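Local structure of tapirin (6N2C) at residues N264-E269 / S281-D286; D286-N291 / N306-N311; H509-I514 / H530-L535. The protein probably binds cellulose through its beta-helical C-terminal domain, which also carries a zinc ion, and is thought to attach thermophilic bacteria to plant biomass. All blocks are in the same frame, centred on the assembly; numbering follows the deposited sequence.

Contact 1: N264-E269 / S281-D286; sequences NNNRLE and SLSGKD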
loop_
_atom_site.group_PDB
_atom_site.type_symbol
_atom_site.label_atom_id
_atom_site.label_comp_id
_atom_site.label_asym_id
_atom_site.label_seq_id
_atom_site.Cartn_x
_atom_site.Cartn_y
_atom_site.Cartn_z
ATOM N N ASN A 264 -10.524 -4.429 11.571
ATOM C CA ASN A 264 -10.795 -3.084 11.797
ATOM C C ASN A 264 -9.681 -2.322 12.532
ATOM O O ASN A 264 -8.728 -2.914 13.071
ATOM C CB ASN A 264 -12.127 -2.880 12.606
ATOM C CG ASN A 264 -13.412 -3.321 11.838
ATOM O OD1 ASN A 264 -13.426 -3.863 10.705
ATOM N ND2 ASN A 264 -14.469 -3.027 12.449
ATOM N N ASN A 265 -9.870 -1.025 12.603
ATOM C CA ASN A 265 -9.041 -0.099 13.345
ATOM C C ASN A 265 -7.541 -0.038 12.835
ATOM O O ASN A 265 -6.691 0.356 13.588
ATOM C CB ASN A 265 -9.034 -0.424 14.812
ATOM C CG ASN A 265 -10.415 -0.231 15.443
ATOM O OD1 ASN A 265 -10.922 0.857 15.388
ATOM N ND2 ASN A 265 -10.994 -1.296 16.002
ATOM N N ASN A 266 -7.327 -0.348 11.572
ATOM C CA ASN A 266 -5.963 -0.316 11.013
ATOM C C ASN A 266 -5.735 1.051 10.431
ATOM O O ASN A 266 -6.687 1.741 10.000
ATOM C CB ASN A 266 -5.860 -1.335 9.946
ATOM C CG ASN A 266 -6.137 -2.757 10.425
ATOM O OD1 ASN A 266 -5.326 -3.354 11.126
ATOM N ND2 ASN A 266 -7.260 -3.305 10.015
ATOM N N ARG A 267 -4.425 1.397 10.248
ATOM C CA ARG A 267 -4.070 2.660 9.634
ATOM C C ARG A 267 -2.839 2.399 8.751
ATOM O O ARG A 267 -1.914 1.714 9.206
ATOM C CB ARG A 267 -3.711 3.670 10.693
ATOM C CG ARG A 267 -3.417 5.055 10.125
ATOM C CD ARG A 267 -3.237 6.148 11.232
ATOM N NE ARG A 267 -3.041 7.475 10.684
ATOM C CZ ARG A 267 -1.871 8.042 10.323
ATOM N NH1 ARG A 267 -0.662 7.452 10.472
ATOM N NH2 ARG A 267 -1.902 9.280 9.794
ATOM N N LEU A 268 -2.910 2.897 7.547
ATOM C CA LEU A 268 -1.767 2.855 6.589
ATOM C C LEU A 268 -1.495 4.268 6.177
ATOM O O LEU A 268 -2.320 4.894 5.504
ATOM C CB LEU A 268 -2.155 2.037 5.380
ATOM C CG LEU A 268 -1.122 1.811 4.260
ATOM C CD1 LEU A 268 0.184 1.377 4.864
ATOM C CD2 LEU A 268 -1.665 0.816 3.272
ATOM N N GLU A 269 -0.281 4.748 6.474
ATOM C CA GLU A 269 0.185 6.042 6.096
ATOM C C GLU A 269 1.308 5.848 5.041
ATOM O O GLU A 269 2.294 5.168 5.357
ATOM C CB GLU A 269 0.727 6.760 7.283
ATOM C CG GLU A 269 1.264 8.172 6.970
ATOM C CD GLU A 269 1.860 8.888 8.219
ATOM O OE1 GLU A 269 1.425 8.540 9.393
ATOM O OE2 GLU A 269 2.878 9.679 7.988
ATOM N N SER A 281 -8.479 -3.461 -0.075
ATOM C CA SER A 281 -9.830 -3.681 0.501
ATOM C C SER A 281 -9.939 -3.348 1.964
ATOM O O SER A 281 -9.246 -4.003 2.779
ATOM C CB SER A 281 -10.239 -5.141 0.214
ATOM O OG SER A 281 -11.494 -5.417 0.887
ATOM N N LEU A 282 -10.813 -2.358 2.321
ATOM C CA LEU A 282 -10.963 -1.931 3.702
ATOM C C LEU A 282 -12.006 -2.819 4.471
ATOM O O LEU A 282 -12.851 -3.480 3.816
ATOM C CB LEU A 282 -11.276 -0.435 3.865
ATOM C CG LEU A 282 -10.014 0.437 3.637
ATOM C CD1 LEU A 282 -9.544 0.440 2.167
ATOM C CD2 LEU A 282 -10.400 1.826 4.031
ATOM N N SER A 283 -11.861 -2.912 5.759
ATOM C CA SER A 283 -12.696 -3.763 6.636
ATOM C C SER A 283 -13.731 -3.045 7.480
ATOM O O SER A 283 -14.690 -3.689 7.948
ATOM C CB SER A 283 -11.867 -4.707 7.552
ATOM O OG SER A 283 -11.159 -4.023 8.570
ATOM N N GLY A 284 -13.519 -1.763 7.742
ATOM C CA GLY A 284 -14.248 -0.941 8.687
ATOM C C GLY A 284 -13.378 -0.289 9.735
ATOM O O GLY A 284 -12.381 -0.902 10.182
ATOM N N LYS A 285 -13.626 0.986 10.023
ATOM C CA LYS A 285 -12.815 1.756 10.939
ATOM C C LYS A 285 -11.298 1.669 10.498
ATOM O O LYS A 285 -10.412 1.738 11.318
ATOM C CB LYS A 285 -12.941 1.293 12.374
ATOM C CG LYS A 285 -14.333 1.522 12.936
ATOM C CD LYS A 285 -14.305 2.863 13.621
ATOM C CE LYS A 285 -14.317 2.613 15.099
ATOM N NZ LYS A 285 -15.710 2.612 15.611
ATOM N N ASP A 286 -11.087 1.605 9.197
ATOM C CA ASP A 286 -9.712 1.536 8.653
ATOM C C ASP A 286 -9.415 2.875 7.949
ATOM O O ASP A 286 -10.304 3.481 7.312
ATOM C CB ASP A 286 -9.585 0.383 7.693
ATOM C CG ASP A 286 -9.644 -0.954 8.369
ATOM O OD1 ASP A 286 -9.019 -1.138 9.458
ATOM O OD2 ASP A 286 -10.155 -1.893 7.708
HETATM O O HOH W 1 -8.072 3.351 11.902
#
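Asn264, Asn265 and Asn266 run in step with Gly284, Lys285 and Asp286, the CA atoms of Asn265 and Lys285 4.8 Å apart, and a weak backbone hydrogen bond runs from Asn265 N to Gly284 O. Side chains do much of the rest. The carboxylate of Asp286 lies beside the Asn266 side chain, both pointing the same way, and its OD1 takes two donors: Asn266 N at 2.8 Å, nearly along the C-O axis, and Asn266 ND2, also at 2.8 Å, on the syn side but 31° out of the carboxylate plane. OD2 reaches back within its own turn to Ser283, accepting from the backbone N and, at 2.5 Å, from OG. That serine hydroxyl sits between its backbone N and carbonyl carbon (chi1 70°), and from there OG also accepts a bond from Asn264 N at 3.1 Å. An alanine at Asp286 would probably cost the N-H and amide of Asn266, and both donors of Ser283, this shared carboxylate, letting the two turns shift against each other. Nearer the surface, Asn265 OD1 rests 3.7 Å from Lys285 CB, the two side chains alongside each other. A water donates to both Asn266 O and Lys285 O, bridging the turns. Gly284 has a backbone conformation that by itself calls for glycine. Asn266 OD1 accepts from Asn245 N one coil earlier, so the polar stacking continues. Such asparagine-rich corners, piled coil upon coil, are characteristic of a right-handed parallel beta-helix.

Contact 2: D286-N291 / N306-N311; sequences DEIVAN and NLVTIN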
loop_
_atom_site.group_PDB
_atom_site.type_symbol
_atom_site.label_atom_id
_atom_site.label_comp_id
_atom_site.label_asym_id
_atom_site.label_seq_id
_atom_site.Cartn_x
_atom_site.Cartn_y
_atom_site.Cartn_z
ATOM N N ASP A 286 -11.087 1.605 9.197
ATOM C CA ASP A 286 -9.712 1.536 8.653
ATOM C C ASP A 286 -9.415 2.875 7.949
ATOM O O ASP A 286 -10.304 3.481 7.312
ATOM C CB ASP A 286 -9.585 0.383 7.693
ATOM C CG ASP A 286 -9.644 -0.954 8.369
ATOM O OD1 ASP A 286 -9.019 -1.138 9.458
ATOM O OD2 ASP A 286 -10.155 -1.893 7.708
ATOM N N GLU A 287 -8.138 3.291 8.034
ATOM C CA GLU A 287 -7.722 4.541 7.413
ATOM C C GLU A 287 -6.528 4.344 6.529
ATOM O O GLU A 287 -5.576 3.708 6.944
ATOM C CB GLU A 287 -7.343 5.518 8.521
ATOM C CG GLU A 287 -6.910 6.880 7.999
ATOM C CD GLU A 287 -6.507 7.915 9.073
ATOM O OE1 GLU A 287 -6.360 7.590 10.271
ATOM O OE2 GLU A 287 -6.423 9.102 8.707
ATOM N N ILE A 288 -6.559 4.965 5.351
ATOM C CA ILE A 288 -5.385 5.052 4.459
ATOM C C ILE A 288 -5.141 6.539 4.302
ATOM O O ILE A 288 -6.058 7.300 3.958
ATOM C CB ILE A 288 -5.676 4.430 3.140
ATOM C CG1 ILE A 288 -5.848 2.915 3.330
ATOM C CG2 ILE A 288 -4.476 4.652 2.194
ATOM C CD1 ILE A 288 -5.980 2.181 2.067
ATOM N N VAL A 289 -3.927 6.995 4.543
ATOM C CA VAL A 289 -3.564 8.363 4.134
ATOM C C VAL A 289 -2.475 8.246 3.045
ATOM O O VAL A 289 -1.432 7.681 3.327
ATOM C CB VAL A 289 -2.904 9.106 5.322
ATOM C CG1 VAL A 289 -2.558 10.562 4.914
ATOM C CG2 VAL A 289 -3.803 9.135 6.547
ATOM N N ALA A 290 -2.762 8.614 1.817
ATOM C CA ALA A 290 -1.833 8.448 0.729
ATOM C C ALA A 290 -1.560 9.749 -0.003
ATOM O O ALA A 290 -2.330 10.708 0.012
ATOM C CB ALA A 290 -2.398 7.451 -0.253
ATOM N N ASN A 291 -0.428 9.774 -0.695
ATOM C CA ASN A 291 -0.126 10.836 -1.648
ATOM C C ASN A 291 -0.489 10.333 -3.024
ATOM O O ASN A 291 -1.580 10.642 -3.489
ATOM C CB ASN A 291 1.341 11.286 -1.484
ATOM C CG ASN A 291 1.619 12.048 -0.166
ATOM O OD1 ASN A 291 0.716 12.580 0.551
ATOM N ND2 ASN A 291 2.918 12.086 0.187
ATOM N N ASN A 306 -14.679 4.180 7.720
ATOM C CA ASN A 306 -13.361 4.114 7.010
ATOM C C ASN A 306 -13.011 5.493 6.573
ATOM O O ASN A 306 -13.860 6.432 6.427
ATOM C CB ASN A 306 -13.466 3.211 5.821
ATOM C CG ASN A 306 -13.758 1.806 6.179
ATOM O OD1 ASN A 306 -12.952 1.127 6.897
ATOM N ND2 ASN A 306 -14.819 1.247 5.555
ATOM N N LEU A 307 -11.736 5.697 6.222
ATOM C CA LEU A 307 -11.364 7.001 5.666
ATOM C C LEU A 307 -10.164 6.766 4.736
ATOM O O LEU A 307 -9.158 6.240 5.187
ATOM C CB LEU A 307 -10.945 7.965 6.740
ATOM C CG LEU A 307 -10.471 9.366 6.284
ATOM C CD1 LEU A 307 -11.482 10.001 5.410
ATOM C CD2 LEU A 307 -10.031 10.249 7.412
ATOM N N VAL A 308 -10.339 7.032 3.469
ATOM C CA VAL A 308 -9.237 7.016 2.503
ATOM C C VAL A 308 -9.023 8.502 2.062
ATOM O O VAL A 308 -9.892 9.100 1.444
ATOM C CB VAL A 308 -9.496 6.159 1.281
ATOM C CG1 VAL A 308 -8.306 6.309 0.328
ATOM C CG2 VAL A 308 -9.664 4.692 1.697
ATOM N N THR A 309 -7.885 9.103 2.484
ATOM C CA THR A 309 -7.557 10.452 2.177
ATOM C C THR A 309 -6.483 10.493 1.066
ATOM O O THR A 309 -5.429 9.812 1.227
ATOM C CB THR A 309 -7.024 11.146 3.438
ATOM O OG1 THR A 309 -8.063 11.174 4.443
ATOM C CG2 THR A 309 -6.658 12.532 3.132
ATOM N N ILE A 310 -6.735 11.211 -0.021
ATOM C CA ILE A 310 -5.826 11.292 -1.171
ATOM C C ILE A 310 -5.249 12.693 -1.269
ATOM O O ILE A 310 -6.003 13.680 -1.424
ATOM C CB ILE A 310 -6.556 10.972 -2.501
ATOM C CG1 ILE A 310 -7.229 9.598 -2.480
ATOM C CG2 ILE A 310 -5.638 11.105 -3.746
ATOM C CD1 ILE A 310 -6.344 8.417 -2.231
ATOM N N ASN A 311 -3.909 12.806 -1.134
ATOM C CA ASN A 311 -3.183 14.065 -1.221
ATOM C C ASN A 311 -2.734 14.470 -2.652
ATOM O O ASN A 311 -2.685 15.683 -2.958
ATOM C CB ASN A 311 -2.034 14.060 -0.199
ATOM C CG ASN A 311 -2.551 14.186 1.214
ATOM O OD1 ASN A 311 -3.015 15.253 1.584
ATOM N ND2 ASN A 311 -2.359 13.187 2.031
HETATM O O HOH W 2 -7.138 9.198 5.896
#
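Asp286 starts the pairing through its backbone: its N donates to Asn306 OD1 at 3.0 Å, the donor tilted 23° from the carbonyl plane of the amide. The amide of Asn306 lies alongside the carboxylate and points the same way, while its ND2 is taken up by Asn302 O. Asp286 O then accepts from Leu307 N, the first of the parallel strand bonds. Glu287 holds its CG anti to the backbone N and extends beyond it beside Leu307, with OE2 4.0 Å from Leu307 CD2. The same OE2 accepts a bond from a water that also donates to Ile288 O and is the acceptor for Thr309 OG1, tying the acid, the strand and the threonine together on the face that carries Glu287, Val289 and Thr309. Ile288 bonds from its N to Leu307 O and accepts at its O from Thr309 N. Its side chain goes to the other face, where CB meets Val308 CG2 at 4.2 Å; Phe261 and Ile300 also line this buried side. In-register pairing of parallel strands, their axes 4.7 Å apart and 3° from parallel, is what successive coils of a beta-helix produce, the apolar face turned to the inside. Val289 lays CG1 3.9 Å from Asn311 ND2. Ala290 N donates an almost straight bond, 179°, to Thr309 O, and Ala290 O is gripped twice by Asn311: by its N at 2.9 Å, and by ND2 from above the carbonyl plane. Asn291 stands where the chain turns its corner; the approach of its OD1 to Asn311 CB is tentative, because the side chain has a second conformer.

Contact 3: H509-I514 / H530-L535; sequences HSNVQI and HLDGVL. With ZN (zinc ion), chain C.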
loop_
_atom_site.group_PDB
_atom_site.type_symbol
_atom_site.label_atom_id
_atom_site.label_comp_id
_atom_site.label_asym_id
_atom_site.label_seq_id
_atom_site.Cartn_x
_atom_site.Cartn_y
_atom_site.Cartn_z
ATOM N N HIS A 509 19.052 -5.057 29.305
ATOM C CA HIS A 509 20.171 -4.153 29.005
ATOM C C HIS A 509 21.364 -4.866 28.317
ATOM O O HIS A 509 22.084 -4.218 27.600
ATOM C CB HIS A 509 20.630 -3.381 30.252
ATOM C CG HIS A 509 19.541 -2.553 30.860
ATOM N ND1 HIS A 509 18.985 -1.475 30.225
ATOM C CD2 HIS A 509 18.876 -2.677 32.036
ATOM C CE1 HIS A 509 18.021 -0.961 30.973
ATOM N NE2 HIS A 509 17.950 -1.664 32.086
ATOM N N SER A 510 21.550 -6.177 28.562
ATOM C CA SER A 510 22.610 -7.005 27.925
ATOM C C SER A 510 22.240 -7.646 26.533
ATOM O O SER A 510 22.900 -8.611 26.090
ATOM C CB SER A 510 23.126 -8.079 28.925
ATOM O OG SER A 510 22.121 -9.022 29.290
ATOM N N ASN A 511 21.197 -7.121 25.877
ATOM C CA ASN A 511 20.860 -7.516 24.505
ATOM C C ASN A 511 22.043 -7.266 23.512
ATOM O O ASN A 511 22.647 -6.197 23.480
ATOM C CB ASN A 511 19.621 -6.739 24.014
ATOM C CG ASN A 511 19.005 -7.322 22.753
ATOM O OD1 ASN A 511 18.212 -8.243 22.844
ATOM N ND2 ASN A 511 19.225 -6.705 21.635
ATOM N N VAL A 512 22.351 -8.292 22.723
ATOM C CA VAL A 512 23.277 -8.181 21.641
ATOM C C VAL A 512 22.549 -8.240 20.322
ATOM O O VAL A 512 21.488 -8.875 20.184
ATOM C CB VAL A 512 24.337 -9.276 21.681
ATOM C CG1 VAL A 512 25.058 -9.217 23.042
ATOM C CG2 VAL A 512 23.791 -10.671 21.456
ATOM N N GLN A 513 23.177 -7.661 19.349
ATOM C CA GLN A 513 22.620 -7.642 18.026
ATOM C C GLN A 513 22.744 -8.970 17.377
ATOM O O GLN A 513 23.672 -9.699 17.616
ATOM C CB GLN A 513 23.228 -6.545 17.187
ATOM C CG GLN A 513 23.232 -5.104 17.778
ATOM C CD GLN A 513 24.110 -4.093 17.113
ATOM O OE1 GLN A 513 24.941 -4.452 16.251
ATOM N NE2 GLN A 513 24.019 -2.813 17.544
ATOM N N ILE A 514 21.788 -9.244 16.464
ATOM C CA ILE A 514 21.685 -10.544 15.822
ATOM C C ILE A 514 21.558 -10.319 14.332
ATOM O O ILE A 514 20.658 -9.619 13.904
ATOM C CB ILE A 514 20.486 -11.347 16.360
ATOM C CG1 ILE A 514 20.599 -11.679 17.862
ATOM C CG2 ILE A 514 20.275 -12.619 15.568
ATOM C CD1 ILE A 514 21.689 -12.616 18.140
ATOM N N HIS A 530 13.105 -8.714 22.102
ATOM C CA HIS A 530 13.775 -7.542 21.585
ATOM C C HIS A 530 14.886 -8.029 20.669
ATOM O O HIS A 530 15.805 -8.711 21.108
ATOM C CB HIS A 530 14.380 -6.720 22.743
ATOM C CG HIS A 530 15.115 -5.467 22.303
ATOM N ND1 HIS A 530 16.116 -4.887 23.058
ATOM C CD2 HIS A 530 15.007 -4.713 21.192
ATOM C CE1 HIS A 530 16.596 -3.839 22.396
ATOM N NE2 HIS A 530 15.923 -3.704 21.258
ATOM N N LEU A 531 14.799 -7.652 19.409
ATOM C CA LEU A 531 15.826 -7.998 18.426
ATOM C C LEU A 531 16.274 -6.780 17.640
ATOM O O LEU A 531 15.460 -6.145 16.924
ATOM C CB LEU A 531 15.299 -9.070 17.452
ATOM C CG LEU A 531 15.222 -10.496 17.951
ATOM C CD1 LEU A 531 14.293 -11.335 17.060
ATOM C CD2 LEU A 531 16.628 -11.103 17.949
ATOM N N ASP A 532 17.594 -6.512 17.671
ATOM C CA ASP A 532 18.205 -5.454 16.884
ATOM C C ASP A 532 19.105 -6.146 15.894
ATOM O O ASP A 532 19.951 -6.955 16.299
ATOM C CB ASP A 532 19.117 -4.596 17.767
ATOM C CG ASP A 532 18.353 -3.670 18.692
ATOM O OD1 ASP A 532 17.217 -3.350 18.334
ATOM O OD2 ASP A 532 18.919 -3.240 19.644
ATOM N N GLY A 533 18.928 -5.838 14.627
ATOM C CA GLY A 533 19.734 -6.446 13.617
ATOM C C GLY A 533 18.984 -6.647 12.340
ATOM O O GLY A 533 18.277 -5.717 11.876
ATOM N N VAL A 534 19.276 -7.786 11.667
ATOM C CA VAL A 534 18.762 -8.007 10.317
ATOM C C VAL A 534 18.420 -9.525 10.274
ATOM O O VAL A 534 19.184 -10.376 10.775
ATOM C CB VAL A 534 19.825 -7.628 9.235
ATOM C CG1 VAL A 534 19.573 -8.159 7.925
ATOM C CG2 VAL A 534 20.200 -6.163 9.226
ATOM N N LEU A 535 17.315 -9.863 9.605
ATOM C CA LEU A 535 16.926 -11.260 9.343
ATOM C C LEU A 535 16.607 -11.403 7.867
ATOM O O LEU A 535 15.685 -10.713 7.363
ATOM C CB LEU A 535 15.730 -11.663 10.187
ATOM C CG LEU A 535 15.830 -11.552 11.693
ATOM C CD1 LEU A 535 14.444 -11.792 12.350
ATOM C CD2 LEU A 535 16.908 -12.391 12.324
HETATM ZN ZN ZN C . 16.213 -2.472 19.806
HETATM O O HOH W 3 20.665 -4.556 21.393
HETATM O O HOH W 4 21.545 -2.230 19.369
#
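Two backbone hydrogen bonds join Ile514 to the second segment: its N donates to Asp532 O at 2.9 Å, and its O accepts from Val534 N at 3.2 Å in the carbonyl plane. Gly533 sits between these two bonds, and its CA approaches Ile514 O at 3.3 Å in a CA-H...O contact. A CB on this glycine would clash with that oxygen. Apolar packing brings Ile514 CG1 to 4.0 Å from Leu531 CD2 in one of two conformers of the leucine, so this contact is less certain; Ile499 and Phe500 of helix 494-500 border the pair. The polar side chains gather around the metal. In one of its two conformers, the side chain of Asn511 lies over one face of the His530 ring, toward its rim, a placement that remains tentative. Water carries the link from Gln513: NE2 donates to a water that in turn donates to Asp532 OD2. A second water also donates to OD2 at 2.8 Å and makes a weak bond to Asn511 O. His530 and Asp532 hold the zinc ion. His530 CG is anti to the backbone N (chi1 180°), and the ring beyond it brings NE2 to 1.9 Å from the metal. Asp532 binds zinc through OD1 at 2.0 Å, with OD2 2.8 Å from the metal and turned to the waters. Glu551 from the adjacent strand 548-552 supplies the third protein ligand, completing a His-Asp-Glu zinc site on the outer face of the beta-helix.

In the fold
Contact 1, contact 2 and contact 3 follow one another along the chain. The first two adjoin, with centres 9 Å apart and Asp286 in common; strands 267-270, 287-290 and 307-310 are consecutive neighbours on one face of the beta-helix, and Leu268 N and O probably bond to Glu287 O and Val289 N. Together they span three successive coils, contact 1 at a corner and contact 2 mainly along the face. Contact 3 lies well away, its centre about 31 Å and 34 Å from those of contacts 1 and 2. Its strand 530-532 ends the same run of parallel strands, so the zinc site belongs to an end of the elongated scaffold, far from the asparagine-lined corner.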